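Protoporphyrinogen oxidase (Exiguobacterium sibiricum, PDB 3LOV) probably catalyses the FAD-dependent oxidation of coproporphyrinogen III to coproporphyrin III by molecular oxygen in heme b biosynthesis. Local coordinates at residues A[261-266]-A[275-280]; A[151-156]-A[193-198]. All blocks are in the same frame, centred on the assembly; numbering follows the deposited sequence.

Interaction 1: residues A[261-266]-A[275-280]; sequences SREDGR and PEYADY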
ATOM      1  N   SER A 261     -11.404 -29.376  -2.287  1.00 28.74           N
ATOM      2  CA  SER A 261     -12.551 -30.324  -2.320  1.00 26.40           C
ATOM      3  C   SER A 261     -12.936 -30.763  -0.944  1.00 25.94           C
ATOM      4  O   SER A 261     -12.114 -30.782  -0.031  1.00 25.44           O
ATOM      5  CB  SER A 261     -12.172 -31.554  -3.099  1.00 25.60           C
ATOM      6  OG  SER A 261     -11.613 -31.197  -4.341  1.00 31.11           O
ATOM      7  N   ARG A 262     -14.174 -31.206  -0.810  1.00 28.17           N
ATOM      8  CA  ARG A 262     -14.666 -31.616   0.476  1.00 30.37           C
ATOM      9  C   ARG A 262     -14.233 -33.052   0.801  1.00 29.32           C
ATOM     10  O   ARG A 262     -14.285 -33.923  -0.053  1.00 28.94           O
ATOM     11  CB  ARG A 262     -16.177 -31.446   0.512  1.00 31.53           C
ATOM     12  CG  ARG A 262     -16.560 -30.002   0.139  1.00 38.49           C
ATOM     13  CD  ARG A 262     -17.979 -29.683   0.499  1.00 41.13           C
ATOM     14  NE  ARG A 262     -18.478 -28.551  -0.294  1.00 44.45           N
ATOM     15  CZ  ARG A 262     -18.530 -27.288   0.119  1.00 43.90           C
ATOM     16  NH1 ARG A 262     -18.101 -26.958   1.324  1.00 45.24           N
ATOM     17  NH2 ARG A 262     -19.019 -26.343  -0.685  1.00 46.01           N
ATOM     18  N   GLU A 263     -13.754 -33.255   2.031  1.00 30.25           N
ATOM     19  CA  GLU A 263     -13.448 -34.580   2.590  1.00 28.34           C
ATOM     20  C   GLU A 263     -14.269 -34.709   3.846  1.00 26.37           C
ATOM     21  O   GLU A 263     -13.726 -34.621   4.932  1.00 21.58           O
ATOM     22  CB  GLU A 263     -11.987 -34.717   3.003  1.00 29.95           C
ATOM     23  CG  GLU A 263     -11.043 -35.010   1.915  1.00 36.36           C
ATOM     24  CD  GLU A 263     -11.204 -36.390   1.366  1.00 25.38           C
ATOM     25  OE1 GLU A 263     -11.968 -37.200   1.931  1.00 30.87           O
ATOM     26  OE2 GLU A 263     -10.604 -36.648   0.327  1.00 37.32           O
ATOM     27  N   ASP A 264     -15.578 -34.867   3.691  1.00 28.72           N
ATOM     28  CA  ASP A 264     -16.483 -35.110   4.820  1.00 29.72           C
ATOM     29  C   ASP A 264     -16.202 -34.225   6.053  1.00 31.22           C
ATOM     30  O   ASP A 264     -15.952 -34.718   7.169  1.00 31.29           O
ATOM     31  CB  ASP A 264     -16.447 -36.616   5.182  1.00 33.30           C
ATOM     32  CG  ASP A 264     -16.737 -37.529   3.961  1.00 37.79           C
ATOM     33  OD1 ASP A 264     -17.793 -37.361   3.329  1.00 46.35           O
ATOM     34  OD2 ASP A 264     -15.914 -38.413   3.617  1.00 45.09           O
ATOM     35  N   GLY A 265     -16.262 -32.905   5.864  1.00 28.59           N
ATOM     36  CA  GLY A 265     -16.057 -31.971   6.980  1.00 24.36           C
ATOM     37  C   GLY A 265     -14.657 -31.355   6.963  1.00 25.09           C
ATOM     38  O   GLY A 265     -14.443 -30.273   7.464  1.00 25.07           O
ATOM     39  N   ARG A 266     -13.701 -32.056   6.386  1.00 21.10           N
ATOM     40  CA  ARG A 266     -12.350 -31.547   6.219  1.00 22.83           C
ATOM     41  C   ARG A 266     -12.211 -31.155   4.746  1.00 23.37           C
ATOM     42  O   ARG A 266     -13.164 -31.224   3.979  1.00 25.03           O
ATOM     43  CB  ARG A 266     -11.315 -32.634   6.623  1.00 22.34           C
ATOM     44  CG  ARG A 266     -11.550 -33.373   7.986  1.00 29.27           C
ATOM     45  CD  ARG A 266     -10.403 -34.369   8.343  1.00 24.12           C
ATOM     46  NE  ARG A 266      -9.128 -33.664   8.548  1.00 28.32           N
ATOM     47  CZ  ARG A 266      -7.907 -34.113   8.229  1.00 21.69           C
ATOM     48  NH1 ARG A 266      -7.704 -35.319   7.708  1.00 22.67           N
ATOM     49  NH2 ARG A 266      -6.858 -33.327   8.454  1.00 23.58           N
ATOM     50  N   PRO A 275      -2.090 -34.219  -2.552  1.00 29.10           N
ATOM     51  CA  PRO A 275      -3.002 -33.417  -1.781  1.00 28.00           C
ATOM     52  C   PRO A 275      -2.502 -33.126  -0.395  1.00 25.73           C
ATOM     53  O   PRO A 275      -1.700 -33.890   0.134  1.00 22.36           O
ATOM     54  CB  PRO A 275      -4.257 -34.289  -1.720  1.00 30.69           C
ATOM     55  CG  PRO A 275      -3.717 -35.700  -1.797  1.00 32.65           C
ATOM     56  CD  PRO A 275      -2.536 -35.614  -2.704  1.00 31.15           C
ATOM     57  N   GLU A 276      -2.948 -32.007   0.172  1.00 24.51           N
ATOM     58  CA  GLU A 276      -2.772 -31.730   1.601  1.00 27.90           C
ATOM     59  C   GLU A 276      -4.135 -31.780   2.232  1.00 25.41           C
ATOM     60  O   GLU A 276      -5.065 -31.254   1.631  1.00 26.64           O
ATOM     61  CB  GLU A 276      -2.248 -30.311   1.844  1.00 28.11           C
ATOM     62  CG  GLU A 276      -0.800 -30.158   1.913  1.00 37.10           C
ATOM     63  CD  GLU A 276      -0.196 -30.931   3.053  1.00 33.42           C
ATOM     64  OE1 GLU A 276      -0.500 -30.660   4.230  1.00 33.50           O
ATOM     65  OE2 GLU A 276       0.592 -31.816   2.742  1.00 38.84           O
ATOM     66  N   TYR A 277      -4.268 -32.334   3.438  1.00 22.45           N
ATOM     67  CA  TYR A 277      -5.594 -32.395   4.075  1.00 23.33           C
ATOM     68  C   TYR A 277      -5.646 -31.370   5.174  1.00 22.75           C
ATOM     69  O   TYR A 277      -4.697 -31.222   5.944  1.00 29.24           O
ATOM     70  CB  TYR A 277      -5.915 -33.821   4.601  1.00 22.91           C
ATOM     71  CG  TYR A 277      -6.012 -34.860   3.480  1.00 21.38           C
ATOM     72  CD1 TYR A 277      -7.173 -35.019   2.732  1.00 24.08           C
ATOM     73  CD2 TYR A 277      -4.934 -35.633   3.146  1.00 21.14           C
ATOM     74  CE1 TYR A 277      -7.238 -35.955   1.704  1.00 26.63           C
ATOM     75  CE2 TYR A 277      -4.981 -36.551   2.115  1.00 24.78           C
ATOM     76  CZ  TYR A 277      -6.123 -36.713   1.400  1.00 18.72           C
ATOM     77  OH  TYR A 277      -6.148 -37.660   0.403  1.00 28.68           O
ATOM     78  N   ALA A 278      -6.731 -30.610   5.228  1.00 21.82           N
ATOM     79  CA  ALA A 278      -6.829 -29.515   6.205  1.00 19.87           C
ATOM     80  C   ALA A 278      -8.182 -29.474   6.917  1.00 20.17           C
ATOM     81  O   ALA A 278      -9.202 -29.878   6.350  1.00 20.62           O
ATOM     82  CB  ALA A 278      -6.586 -28.186   5.511  1.00 18.47           C
ATOM     83  N   ASP A 279      -8.175 -28.992   8.156  1.00 19.88           N
ATOM     84  CA  ASP A 279      -9.387 -28.642   8.852  1.00 22.83           C
ATOM     85  C   ASP A 279      -9.639 -27.137   8.722  1.00 25.42           C
ATOM     86  O   ASP A 279     -10.780 -26.729   8.553  1.00 27.15           O
ATOM     87  CB  ASP A 279      -9.265 -29.064  10.295  1.00 22.08           C
ATOM     88  CG  ASP A 279      -8.967 -30.542  10.403  1.00 25.00           C
ATOM     89  OD1 ASP A 279      -9.935 -31.328  10.379  1.00 20.54           O
ATOM     90  OD2 ASP A 279      -7.769 -30.905  10.370  1.00 21.23           O
ATOM     91  N   TYR A 280      -8.569 -26.330   8.793  1.00 24.24           N
ATOM     92  CA  TYR A 280      -8.679 -24.877   8.666  1.00 23.14           C
ATOM     93  C   TYR A 280      -7.816 -24.428   7.513  1.00 22.98           C
ATOM     94  O   TYR A 280      -6.701 -24.919   7.344  1.00 23.54           O
ATOM     95  CB  TYR A 280      -8.258 -24.215   9.961  1.00 22.27           C
ATOM     96  CG  TYR A 280      -8.968 -24.798  11.146  1.00 24.30           C
ATOM     97  CD1 TYR A 280     -10.336 -24.542  11.375  1.00 34.82           C
ATOM     98  CD2 TYR A 280      -8.311 -25.649  12.019  1.00 32.27           C
ATOM     99  CE1 TYR A 280     -11.004 -25.114  12.478  1.00 40.77           C
ATOM    100  CE2 TYR A 280      -8.974 -26.219  13.114  1.00 39.95           C
ATOM    101  CZ  TYR A 280     -10.306 -25.948  13.336  1.00 40.39           C
ATOM    102  OH  TYR A 280     -10.910 -26.534  14.416  1.00 52.46           O
TER
HETATM  103  O   HOH W   1      -8.520 -38.177  -0.170  1.00 37.21           O
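Arg266 and Asp279 carry the charged half of this contact. The guanidinium meets the carboxylate side-on, one nitrogen to each oxygen: Arg266 NE donates to Asp279 OD1 at 3.1 Å with an N-H...O angle of 154°, and Arg266 NH2 donates to Asp279 OD2 at 3.2 Å. Both oxygens lie close to the guanidinium plane and are met on their syn side, but the nitrogens stand 34° out of the carboxylate plane, so the fork is twisted. A bend in the arginine chain, chi3 64°, swings the guanidinium over to the aspartate. Asp279 OD2 also accepts the backbone N of Arg6.

Two looser contacts flank the ion pair. Arg266 CB rests 3.5 Å from Ala278 O, and Arg266 NH1 passes 3.9 Å from Tyr277 CB.

The second polar link runs through water. Glu263 comes to the edge of the Tyr277 ring, its OE2 3.7 Å from Tyr277 CE1, and water 1 donates to Glu263 OE2 at 2.6 Å while lying 2.5 Å from Tyr277 OH. The side chain of Arg268, on the strand between them, touches both residues.

A type I' turn from Glu263 to Arg266 closes a hairpin, and strands 259-263, 266-270 and 276-278 make the antiparallel beta-meander attached to the Rossmann-type FAD domain. A leucine in place of Arg266 would probably leave the Asp279 carboxylate without its charged mate, held mainly by the Arg6 amide.

With two bonds from Arg266 and one from the Arg6 backbone, the carboxylate has its rotation fixed where the meander runs into the parallel sheet; the positive partner would be expected to favour its ionised form.

Interaction 2: residues A[151-156]-A[193-198]; sequences GEYLRP and ANEQKA
The Tyr153 ring is met by Glu195 at its edge, not over a face: Glu195 OE1 lies near the ring plane, 3.2 Å from Tyr153 CE1, and the carboxylate is turned 50° from the ring. No atom of the segment 193-198 lies over either face; Phe191 and Val192, earlier on the glutamate's helix, touch Tyr153, together with Leu201 of helix 201-207 and the loop residues Ile148 and Thr184. Tyr153 OH donates to Glu195 OE1 in a hydrogen bond modelled at 2.4 Å, so short that its exact length is doubtful.

The two side chains come from opposite directions and bridge helices 150-158 and 189-198; the nearest CA atoms of the two segments, those of Tyr153 and Glu195, are 11.5 Å apart. These helices belong to a largely helical region away from the flavin, probably equivalent to the helical domain of other protoporphyrinogen oxidases. Both side chains reach across the gap, each with CG opposite its backbone N (chi1 170° in Tyr153, -172° in Glu195), and the glutamate stays extended beyond CG. Arg157 NH1 bonds to the backbone O of Tyr153, and Arg157 NE forms a salt bridge with Glu195 OE2, which ties the carboxylate to the helix that carries the tyrosine.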
ATOM      1  N   GLY A 151     -13.954  12.652  -2.680  1.00 27.58           N
ATOM      2  CA  GLY A 151     -14.096  13.686  -3.678  1.00 27.94           C
ATOM      3  C   GLY A 151     -15.459  14.347  -3.616  1.00 26.04           C
ATOM      4  O   GLY A 151     -15.592  15.539  -3.883  1.00 27.56           O
ATOM      5  N   GLU A 152     -16.474  13.562  -3.313  1.00 22.15           N
ATOM      6  CA  GLU A 152     -17.783  14.115  -3.066  1.00 24.36           C
ATOM      7  C   GLU A 152     -17.787  14.936  -1.763  1.00 24.49           C
ATOM      8  O   GLU A 152     -18.443  15.951  -1.698  1.00 25.26           O
ATOM      9  CB  GLU A 152     -18.793  12.989  -2.983  1.00 23.18           C
ATOM     10  CG  GLU A 152     -20.229  13.381  -3.015  1.00 33.02           C
ATOM     11  CD  GLU A 152     -21.160  12.150  -3.148  1.00 32.07           C
ATOM     12  OE1 GLU A 152     -20.825  11.226  -3.905  1.00 39.93           O
ATOM     13  OE2 GLU A 152     -22.224  12.128  -2.502  1.00 42.13           O
ATOM     14  N   TYR A 153     -17.053  14.497  -0.740  1.00 20.79           N
ATOM     15  CA  TYR A 153     -16.973  15.240   0.497  1.00 19.79           C
ATOM     16  C   TYR A 153     -16.184  16.499   0.306  1.00 21.04           C
ATOM     17  O   TYR A 153     -16.593  17.560   0.754  1.00 24.22           O
ATOM     18  CB  TYR A 153     -16.304  14.393   1.578  1.00 20.07           C
ATOM     19  CG  TYR A 153     -15.944  15.131   2.832  1.00 19.88           C
ATOM     20  CD1 TYR A 153     -16.906  15.632   3.656  1.00 16.81           C
ATOM     21  CD2 TYR A 153     -14.623  15.267   3.218  1.00 24.56           C
ATOM     22  CE1 TYR A 153     -16.577  16.290   4.851  1.00 17.71           C
ATOM     23  CE2 TYR A 153     -14.289  15.904   4.371  1.00 24.88           C
ATOM     24  CZ  TYR A 153     -15.270  16.422   5.187  1.00 26.46           C
ATOM     25  OH  TYR A 153     -14.901  17.060   6.341  1.00 27.33           O
ATOM     26  N   LEU A 154     -15.018  16.382  -0.310  1.00 20.19           N
ATOM     27  CA  LEU A 154     -14.102  17.497  -0.439  1.00 19.01           C
ATOM     28  C   LEU A 154     -14.460  18.571  -1.494  1.00 21.57           C
ATOM     29  O   LEU A 154     -14.227  19.761  -1.259  1.00 19.58           O
ATOM     30  CB  LEU A 154     -12.661  16.985  -0.681  1.00 22.49           C
ATOM     31  CG  LEU A 154     -11.911  16.263   0.448  1.00 24.17           C
ATOM     32  CD1 LEU A 154     -10.541  15.856  -0.038  1.00 23.90           C
ATOM     33  CD2 LEU A 154     -11.782  17.142   1.708  1.00 22.30           C
ATOM     34  N   ARG A 155     -15.000  18.180  -2.660  1.00 20.62           N
ATOM     35  CA  ARG A 155     -15.174  19.124  -3.748  1.00 18.64           C
ATOM     36  C   ARG A 155     -16.114  20.298  -3.393  1.00 18.25           C
ATOM     37  O   ARG A 155     -15.816  21.447  -3.698  1.00 19.63           O
ATOM     38  CB  ARG A 155     -15.628  18.432  -5.057  1.00 19.47           C
ATOM     39  CG  ARG A 155     -14.483  17.700  -5.777  1.00 17.99           C
ATOM     40  CD  ARG A 155     -14.994  16.804  -6.861  1.00 25.40           C
ATOM     41  NE  ARG A 155     -13.932  16.028  -7.482  1.00 21.57           N
ATOM     42  CZ  ARG A 155     -13.142  16.442  -8.465  1.00 24.61           C
ATOM     43  NH1 ARG A 155     -13.250  17.657  -8.990  1.00 27.91           N
ATOM     44  NH2 ARG A 155     -12.198  15.634  -8.895  1.00 27.23           N
ATOM     45  N   PRO A 156     -17.249  20.018  -2.759  1.00 21.14           N
ATOM     46  CA  PRO A 156     -18.092  21.168  -2.386  1.00 23.73           C
ATOM     47  C   PRO A 156     -17.472  22.124  -1.340  1.00 24.95           C
ATOM     48  O   PRO A 156     -17.879  23.284  -1.257  1.00 25.95           O
ATOM     49  CB  PRO A 156     -19.380  20.520  -1.828  1.00 23.37           C
ATOM     50  CG  PRO A 156     -19.272  19.028  -2.145  1.00 23.75           C
ATOM     51  CD  PRO A 156     -17.860  18.707  -2.451  1.00 21.86           C
ATOM     52  N   ALA A 193     -14.556  14.466  11.702  1.00 25.51           N
ATOM     53  CA  ALA A 193     -14.572  14.623  13.171  1.00 28.76           C
ATOM     54  C   ALA A 193     -14.191  16.071  13.532  1.00 25.34           C
ATOM     55  O   ALA A 193     -14.900  16.758  14.215  1.00 24.26           O
ATOM     56  CB  ALA A 193     -13.574  13.591  13.835  1.00 27.27           C
ATOM     57  N   ASN A 194     -13.094  16.539  12.968  1.00 24.25           N
ATOM     58  CA  ASN A 194     -12.634  17.887  13.234  1.00 23.03           C
ATOM     59  C   ASN A 194     -13.535  18.974  12.694  1.00 23.20           C
ATOM     60  O   ASN A 194     -13.737  19.980  13.376  1.00 24.45           O
ATOM     61  CB  ASN A 194     -11.191  18.042  12.783  1.00 23.89           C
ATOM     62  CG  ASN A 194     -10.237  17.206  13.639  1.00 27.44           C
ATOM     63  OD1 ASN A 194      -9.312  16.607  13.138  1.00 41.80           O
ATOM     64  ND2 ASN A 194     -10.470  17.184  14.922  1.00 27.19           N
ATOM     65  N   GLU A 195     -14.124  18.755  11.517  1.00 20.68           N
ATOM     66  CA  GLU A 195     -15.105  19.675  10.971  1.00 21.21           C
ATOM     67  C   GLU A 195     -16.307  19.807  11.911  1.00 24.91           C
ATOM     68  O   GLU A 195     -16.880  20.893  12.090  1.00 26.09           O
ATOM     69  CB  GLU A 195     -15.617  19.168   9.603  1.00 18.55           C
ATOM     70  CG  GLU A 195     -16.508  20.161   8.875  1.00 22.03           C
ATOM     71  CD  GLU A 195     -16.977  19.729   7.460  1.00 30.02           C
ATOM     72  OE1 GLU A 195     -16.599  18.652   6.976  1.00 37.02           O
ATOM     73  OE2 GLU A 195     -17.757  20.490   6.837  1.00 24.63           O
ATOM     74  N   GLN A 196     -16.746  18.678  12.446  1.00 25.47           N
ATOM     75  CA  GLN A 196     -17.908  18.674  13.301  1.00 26.93           C
ATOM     76  C   GLN A 196     -17.614  19.431  14.619  1.00 26.82           C
ATOM     77  O   GLN A 196     -18.450  20.169  15.112  1.00 30.91           O
ATOM     78  CB  GLN A 196     -18.309  17.233  13.558  1.00 29.58           C
ATOM     79  CG  GLN A 196     -19.558  17.069  14.401  1.00 34.78           C
ATOM     80  CD  GLN A 196     -20.225  15.717  14.167  1.00 48.88           C
ATOM     81  OE1 GLN A 196     -19.965  15.036  13.169  1.00 49.53           O
ATOM     82  NE2 GLN A 196     -21.084  15.323  15.093  1.00 52.95           N
ATOM     83  N   LYS A 197     -16.410  19.254  15.138  1.00 26.73           N
ATOM     84  CA  LYS A 197     -15.948  19.911  16.373  1.00 30.44           C
ATOM     85  C   LYS A 197     -15.769  21.427  16.172  1.00 31.57           C
ATOM     86  O   LYS A 197     -16.280  22.243  16.960  1.00 32.70           O
ATOM     87  CB  LYS A 197     -14.611  19.288  16.769  1.00 31.52           C
ATOM     88  CG  LYS A 197     -14.209  19.387  18.216  1.00 44.07           C
ATOM     89  CD  LYS A 197     -13.358  18.166  18.609  1.00 50.28           C
ATOM     90  CE  LYS A 197     -12.780  18.302  20.029  1.00 55.47           C
ATOM     91  NZ  LYS A 197     -11.501  19.088  20.034  1.00 53.63           N
ATOM     92  N   ALA A 198     -15.061  21.794  15.096  1.00 27.88           N
ATOM     93  CA  ALA A 198     -14.694  23.186  14.813  1.00 25.68           C
ATOM     94  C   ALA A 198     -15.765  23.940  14.041  1.00 26.99           C
ATOM     95  O   ALA A 198     -15.635  25.157  13.834  1.00 27.40           O
ATOM     96  CB  ALA A 198     -13.349  23.251  14.075  1.00 20.21           C
TER

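Interaction 1 is a surface contact, its centre about 33 Å from the centre of the chain, whereas interaction 2 is buried between helices; their nearest atoms lie about 38 Å apart, and they share no element. The first joins beta strands of the meander beside the FAD domain, with its segments close in sequence; the second ties two helices through segments 37 residues apart. Both use a carboxylate, in different ways. At the surface, 261-266 and 275-280 meet through a two-pronged ion pair and a water bridge. Inside, 151-156 and 193-198 rely on one direct phenol-carboxylate bond, while the glutamate's ionic partner comes from just beyond the first segment.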